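Local coordinates for protein nitrite oxidoreductase subunit A (PDB 7B04) that belongs to the molybdopterin oxidoreductase family and binds a molybdenum atom, two copies of MD1 and an iron/sulfur cluster, at residues P835-Y840 against M1065-L1070; T62-C67 against A74-A79. All blocks are in the same frame, centred on the assembly; numbering follows the deposited sequence.

Contact 1 (P835-Y840 against M1065-L1070); sequences PEIIEY and MPMHQL
Tyr840 meets Pro1066 and Met1067 where the helix 835-840 faces the irregular segment 1065-1070. No hydrogen bond joins the two, so the evidence for the contact is side-chain packing alone. A chi1 of -63° sets CG of Tyr840 anti to the carbonyl carbon, and from there the ring extends to the loop. Along one side of the ring, CD2 comes first and lies 3.7 Å from Met1067 SD. That sulfur sits 84° off the ring normal and 5.0 Å from the centroid of the Tyr840 ring, which makes this a Met-aromatic contact at the edge. Further out, Tyr840 CE2 is 3.5 Å from Pro1066 CB, which lies over one face of the ring and remains close to CZ. At the tip, Tyr840 OH is still 3.7 Å from the same Pro1066 CB. The opposite face is approached, toward its rim, by the backbone oxygen Glu836 O, one helical turn back.

Beside the ring, Ile837 crosses both Met1067 and Leu1070 at about a right angle. Ile837 CG1 is 4.0 Å from Met1067 CE, while Ile837 CD1 reaches Leu1070 CD1 at 3.8 Å. Leu1070 spreads its two methyls, since CD2 goes instead to Glu836 CB at 3.9 Å.

Phe282 of the helix 280-283 touches Ile837, Met1067 and Leu1070 together, and Pro1066 rests on Thr886 and Val887 of the helix 882-887. The helix 835-840 is thus packed against the loop between the helix 1027-1033 and the strand 1075-1076, beside two further helices.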
loop_
_atom_site.group_PDB
_atom_site.type_symbol
_atom_site.label_atom_id
_atom_site.label_comp_id
_atom_site.label_asym_id
_atom_site.label_seq_id
_atom_site.Cartn_x
_atom_site.Cartn_y
_atom_site.Cartn_z
ATOM N N PRO B 835 41.930 -12.993 6.021
ATOM C CA PRO B 835 42.924 -12.394 5.107
ATOM C C PRO B 835 42.334 -11.505 4.025
ATOM O O PRO B 835 42.885 -10.430 3.755
ATOM C CB PRO B 835 43.625 -13.622 4.507
ATOM C CG PRO B 835 43.409 -14.711 5.504
ATOM C CD PRO B 835 42.046 -14.460 6.077
ATOM N N GLU B 836 41.234 -11.920 3.391
ATOM C CA GLU B 836 40.658 -11.107 2.324
ATOM C C GLU B 836 40.165 -9.768 2.857
ATOM O O GLU B 836 40.276 -8.741 2.176
ATOM C CB GLU B 836 39.516 -11.860 1.644
ATOM C CG GLU B 836 39.917 -13.185 1.020
ATOM C CD GLU B 836 39.802 -14.345 1.991
ATOM O OE1 GLU B 836 39.389 -14.115 3.147
ATOM O OE2 GLU B 836 40.120 -15.487 1.597
ATOM N N ILE B 837 39.634 -9.757 4.080
ATOM C CA ILE B 837 39.095 -8.529 4.654
ATOM C C ILE B 837 40.205 -7.517 4.909
ATOM O O ILE B 837 40.026 -6.312 4.691
ATOM C CB ILE B 837 38.303 -8.854 5.933
ATOM C CG1 ILE B 837 37.122 -9.768 5.601
ATOM C CG2 ILE B 837 37.814 -7.583 6.603
ATOM C CD1 ILE B 837 36.431 -10.340 6.813
ATOM N N ILE B 838 41.367 -7.982 5.373
ATOM C CA ILE B 838 42.482 -7.070 5.613
ATOM C C ILE B 838 43.052 -6.559 4.295
ATOM O O ILE B 838 43.437 -5.389 4.183
ATOM C CB ILE B 838 43.559 -7.761 6.469
ATOM C CG1 ILE B 838 42.984 -8.161 7.828
ATOM C CG2 ILE B 838 44.767 -6.854 6.651
ATOM C CD1 ILE B 838 43.896 -9.062 8.632
ATOM N N GLU B 839 43.110 -7.421 3.276
ATOM C CA GLU B 839 43.553 -6.977 1.958
ATOM C C GLU B 839 42.607 -5.942 1.368
ATOM O O GLU B 839 43.037 -5.063 0.612
ATOM C CB GLU B 839 43.684 -8.173 1.015
ATOM C CG GLU B 839 44.275 -7.833 -0.346
ATOM C CD GLU B 839 44.362 -9.037 -1.264
ATOM O OE1 GLU B 839 43.899 -10.126 -0.864
ATOM O OE2 GLU B 839 44.890 -8.895 -2.388
ATOM N N TYR B 840 41.321 -6.019 1.709
ATOM C CA TYR B 840 40.341 -5.056 1.228
ATOM C C TYR B 840 40.349 -3.759 2.026
ATOM O O TYR B 840 39.762 -2.770 1.574
ATOM C CB TYR B 840 38.940 -5.676 1.263
ATOM C CG TYR B 840 38.780 -6.871 0.346
ATOM C CD1 TYR B 840 39.643 -7.071 -0.724
ATOM C CD2 TYR B 840 37.774 -7.806 0.557
ATOM C CE1 TYR B 840 39.506 -8.162 -1.561
ATOM C CE2 TYR B 840 37.630 -8.902 -0.275
ATOM C CZ TYR B 840 38.499 -9.073 -1.332
ATOM O OH TYR B 840 38.362 -10.160 -2.166
ATOM N N MET B 1065 30.152 -7.443 -4.828
ATOM C CA MET B 1065 30.931 -7.099 -3.642
ATOM C C MET B 1065 32.027 -8.125 -3.389
ATOM O O MET B 1065 31.725 -9.316 -3.263
ATOM C CB MET B 1065 30.043 -7.024 -2.415
ATOM C CG MET B 1065 29.270 -5.755 -2.310
ATOM S SD MET B 1065 27.977 -5.717 -3.546
ATOM C CE MET B 1065 26.971 -4.460 -2.808
ATOM N N PRO B 1066 33.294 -7.717 -3.308
ATOM C CA PRO B 1066 34.319 -8.647 -2.812
ATOM C C PRO B 1066 34.065 -9.098 -1.383
ATOM O O PRO B 1066 34.413 -10.231 -1.027
ATOM C CB PRO B 1066 35.616 -7.832 -2.928
ATOM C CG PRO B 1066 35.307 -6.742 -3.908
ATOM C CD PRO B 1066 33.862 -6.418 -3.698
ATOM N N MET B 1067 33.464 -8.239 -0.553
ATOM C CA MET B 1067 33.192 -8.578 0.841
ATOM C C MET B 1067 32.113 -9.643 0.997
ATOM O O MET B 1067 32.007 -10.242 2.072
ATOM C CB MET B 1067 32.786 -7.323 1.615
ATOM C CG MET B 1067 33.935 -6.380 1.924
ATOM S SD MET B 1067 35.157 -7.121 3.023
ATOM C CE MET B 1067 34.218 -7.241 4.544
ATOM N N HIS B 1068 31.313 -9.890 -0.037
ATOM C CA HIS B 1068 30.201 -10.829 0.044
ATOM C C HIS B 1068 30.530 -12.181 -0.570
ATOM O O HIS B 1068 29.643 -13.036 -0.668
ATOM C CB HIS B 1068 28.964 -10.249 -0.645
ATOM C CG HIS B 1068 28.468 -8.974 -0.040
ATOM N ND1 HIS B 1068 27.455 -8.227 -0.603
ATOM C CD2 HIS B 1068 28.846 -8.310 1.079
ATOM C CE1 HIS B 1068 27.231 -7.159 0.142
ATOM N NE2 HIS B 1068 28.062 -7.185 1.167
ATOM N N GLN B 1069 31.776 -12.397 -0.984
ATOM C CA GLN B 1069 32.176 -13.587 -1.725
ATOM C C GLN B 1069 33.374 -14.260 -1.068
ATOM O O GLN B 1069 34.278 -14.763 -1.742
ATOM C CB GLN B 1069 32.454 -13.243 -3.186
ATOM C CG GLN B 1069 31.392 -12.321 -3.775
ATOM C CD GLN B 1069 31.487 -12.167 -5.274
ATOM O OE1 GLN B 1069 32.005 -13.033 -5.966
ATOM N NE2 GLN B 1069 30.987 -11.049 -5.783
ATOM N N LEU B 1070 33.385 -14.299 0.262
ATOM C CA LEU B 1070 34.506 -14.852 1.006
ATOM C C LEU B 1070 34.421 -16.371 1.097
ATOM O O LEU B 1070 33.337 -16.961 1.082
ATOM C CB LEU B 1070 34.545 -14.282 2.425
ATOM C CG LEU B 1070 34.624 -12.772 2.629
ATOM C CD1 LEU B 1070 34.933 -12.463 4.083
ATOM C CD2 LEU B 1070 35.670 -12.164 1.717
#

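Contact 2 (T62-C67 against A74-A79); sequences TFTYCC and ACRIRA. With SF4 (iron/sulfur cluster), chain C.
Tyr65 lays the face of its ring over Ile77, its partner in a hydrogen-bonded antiparallel pair. Ile77 CB lies 4.0 Å from the centroid of the Tyr65 ring and 14° off the normal, a CH-pi contact offset toward the rim. A chi1 of 66° sets Tyr65 CG between the backbone N and the carbonyl carbon, which starts the ring off toward the neighbouring strand, where CE1 comes nearest Ile77 CG2. Ala79 CB meets the same ring at its edge and one face of the Phe63 ring, so Phe63, Tyr65, Ile77 and Ala79 pack on one side of the hairpin.

The backbones support this register. Ile77 N donates to Tyr65 O at 2.7 Å, Tyr65 N returns a bond to Ile77 O at 3.0 Å, and Phe63 exchanges a similar pair with Ala79. On the other side, Arg78 NH1 donates to Thr62 OG1 at 3.3 Å, with the oxygen close to the guanidinium plane. The Thr62 hydroxyl in turn donates to Ala79 O from above the carbonyl plane. Arg78 NE binds Asn92 OD1, while Arg76 bends past Thr64 CG2 and sends NH2 to Ile719 O.

At the cluster end of the hairpin, Cys67 N donates to Cys75 O at 3.2 Å. Cys67 SG binds iron FE2 at 2.3 Å, and Cys75 SG binds iron FE4 at 2.3 Å. The methyl Ile77 CD1 packs 3.6 Å from cluster sulfur S1, an uncharged neighbour that offers this sulfide no hydrogen bond. The chemistry is consistent with the Cys67 N to Cys75 O bond helping to hold the two cysteine ligands in place.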
loop_
_atom_site.group_PDB
_atom_site.type_symbol
_atom_site.label_atom_id
_atom_site.label_comp_id
_atom_site.label_asym_id
_atom_site.label_seq_id
_atom_site.Cartn_x
_atom_site.Cartn_y
_atom_site.Cartn_z
ATOM N N THR B 62 -18.657 -17.726 4.602
ATOM C CA THR B 62 -17.403 -17.071 4.908
ATOM C C THR B 62 -16.347 -18.164 4.903
ATOM O O THR B 62 -16.635 -19.320 5.225
ATOM C CB THR B 62 -17.506 -16.345 6.263
ATOM O OG1 THR B 62 -16.290 -15.630 6.538
ATOM C CG2 THR B 62 -17.812 -17.323 7.393
ATOM N N PHE B 63 -15.140 -17.820 4.482
ATOM C CA PHE B 63 -14.054 -18.784 4.458
ATOM C C PHE B 63 -12.760 -18.079 4.823
ATOM O O PHE B 63 -12.692 -16.849 4.902
ATOM C CB PHE B 63 -14.003 -19.530 3.101
ATOM C CG PHE B 63 -13.320 -18.794 1.976
ATOM C CD1 PHE B 63 -14.068 -18.189 0.979
ATOM C CD2 PHE B 63 -11.943 -18.790 1.860
ATOM C CE1 PHE B 63 -13.445 -17.541 -0.082
ATOM C CE2 PHE B 63 -11.320 -18.144 0.807
ATOM C CZ PHE B 63 -12.073 -17.522 -0.166
ATOM N N THR B 64 -11.745 -18.889 5.107
ATOM C CA THR B 64 -10.485 -18.402 5.644
ATOM C C THR B 64 -9.284 -18.909 4.854
ATOM O O THR B 64 -9.186 -20.105 4.568
ATOM C CB THR B 64 -10.388 -18.836 7.112
ATOM O OG1 THR B 64 -11.163 -17.944 7.923
ATOM C CG2 THR B 64 -8.973 -18.848 7.586
ATOM N N TYR B 65 -8.367 -18.002 4.515
ATOM C CA TYR B 65 -7.111 -18.358 3.859
ATOM C C TYR B 65 -6.003 -17.474 4.427
ATOM O O TYR B 65 -6.215 -16.693 5.360
ATOM C CB TYR B 65 -7.196 -18.234 2.330
ATOM C CG TYR B 65 -7.392 -16.825 1.821
ATOM C CD1 TYR B 65 -8.617 -16.186 1.941
ATOM C CD2 TYR B 65 -6.345 -16.128 1.228
ATOM C CE1 TYR B 65 -8.800 -14.902 1.473
ATOM C CE2 TYR B 65 -6.517 -14.840 0.765
ATOM C CZ TYR B 65 -7.748 -14.232 0.892
ATOM O OH TYR B 65 -7.934 -12.950 0.431
ATOM N N CYS B 66 -4.810 -17.602 3.851
ATOM C CA CYS B 66 -3.641 -16.828 4.250
ATOM C C CYS B 66 -3.103 -16.090 3.031
ATOM O O CYS B 66 -2.792 -16.713 2.011
ATOM C CB CYS B 66 -2.564 -17.734 4.850
ATOM S SG CYS B 66 -1.021 -16.893 5.292
ATOM N N CYS B 67 -3.007 -14.765 3.135
ATOM C CA CYS B 67 -2.372 -13.950 2.105
ATOM C C CYS B 67 -0.863 -13.994 2.304
ATOM O O CYS B 67 -0.368 -13.619 3.372
ATOM C CB CYS B 67 -2.894 -12.516 2.179
ATOM S SG CYS B 67 -2.151 -11.368 1.002
ATOM N N ALA B 74 2.037 -12.600 6.344
ATOM C CA ALA B 74 1.274 -13.841 6.188
ATOM C C ALA B 74 -0.036 -13.790 6.971
ATOM O O ALA B 74 -0.341 -14.666 7.784
ATOM C CB ALA B 74 2.113 -15.053 6.598
ATOM N N CYS B 75 -0.813 -12.740 6.720
ATOM C CA CYS B 75 -2.025 -12.503 7.492
ATOM C C CYS B 75 -3.027 -13.637 7.313
ATOM O O CYS B 75 -3.132 -14.249 6.246
ATOM C CB CYS B 75 -2.665 -11.178 7.075
ATOM S SG CYS B 75 -1.697 -9.713 7.498
ATOM N N ARG B 76 -3.779 -13.902 8.379
ATOM C CA ARG B 76 -4.876 -14.858 8.347
ATOM C C ARG B 76 -6.147 -14.100 7.995
ATOM O O ARG B 76 -6.507 -13.127 8.667
ATOM C CB ARG B 76 -5.011 -15.573 9.689
ATOM C CG ARG B 76 -6.212 -16.472 9.768
ATOM C CD ARG B 76 -6.146 -17.548 8.709
ATOM N NE ARG B 76 -5.168 -18.591 8.987
ATOM C CZ ARG B 76 -4.965 -19.641 8.198
ATOM N NH1 ARG B 76 -5.680 -19.787 7.090
ATOM N NH2 ARG B 76 -4.053 -20.549 8.517
ATOM N N ILE B 77 -6.824 -14.552 6.946
ATOM C CA ILE B 77 -7.803 -13.740 6.241
ATOM C C ILE B 77 -9.180 -14.388 6.285
ATOM O O ILE B 77 -9.303 -15.610 6.156
ATOM C CB ILE B 77 -7.323 -13.569 4.788
ATOM C CG1 ILE B 77 -5.922 -12.950 4.770
ATOM C CG2 ILE B 77 -8.282 -12.761 4.017
ATOM C CD1 ILE B 77 -5.902 -11.468 4.578
ATOM N N ARG B 78 -10.218 -13.562 6.454
ATOM C CA ARG B 78 -11.612 -14.002 6.381
ATOM C C ARG B 78 -12.315 -13.252 5.252
ATOM O O ARG B 78 -12.497 -12.031 5.332
ATOM C CB ARG B 78 -12.338 -13.784 7.707
ATOM C CG ARG B 78 -13.779 -14.265 7.682
ATOM C CD ARG B 78 -14.433 -14.212 9.052
ATOM N NE ARG B 78 -13.821 -15.149 9.990
ATOM C CZ ARG B 78 -14.072 -16.455 10.018
ATOM N NH1 ARG B 78 -14.925 -16.990 9.156
ATOM N NH2 ARG B 78 -13.467 -17.227 10.911
ATOM N N ALA B 79 -12.718 -13.978 4.213
ATOM C CA ALA B 79 -13.387 -13.409 3.052
ATOM C C ALA B 79 -14.872 -13.755 3.075
ATOM O O ALA B 79 -15.263 -14.830 3.540
ATOM C CB ALA B 79 -12.754 -13.906 1.748
HETATM FE FE1 SF4 C . 0.395 -8.522 3.298
HETATM FE FE2 SF4 C . -1.897 -9.876 2.690
HETATM FE FE3 SF4 C . -2.029 -7.294 3.584
HETATM FE FE4 SF4 C . -1.305 -9.289 5.302
HETATM S S1 SF4 C . -3.313 -9.044 4.256
HETATM S S2 SF4 C . -0.300 -7.256 5.066
HETATM S S3 SF4 C . -0.133 -10.655 3.908
HETATM S S4 SF4 C . -1.080 -8.025 1.641
#

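Contact 1 and contact 2 are separate sites on opposite sides of the chain's centre, with their own centres 45 Å apart and their nearest atoms about 27 Å apart. In sequence they are in series, contact 2 near the start of the chain and the two segments of contact 1 being separated by 224 residues. Contact 2 lies at the iron/sulfur cluster and alone includes residues of its pocket, and the side chain of its Cys67 is about 8 Å from a bound MD1. Contact 1 lies well away from the cluster, as the gap between the nearest atoms of the contacts indicates. Nothing in the geometry couples the two directly.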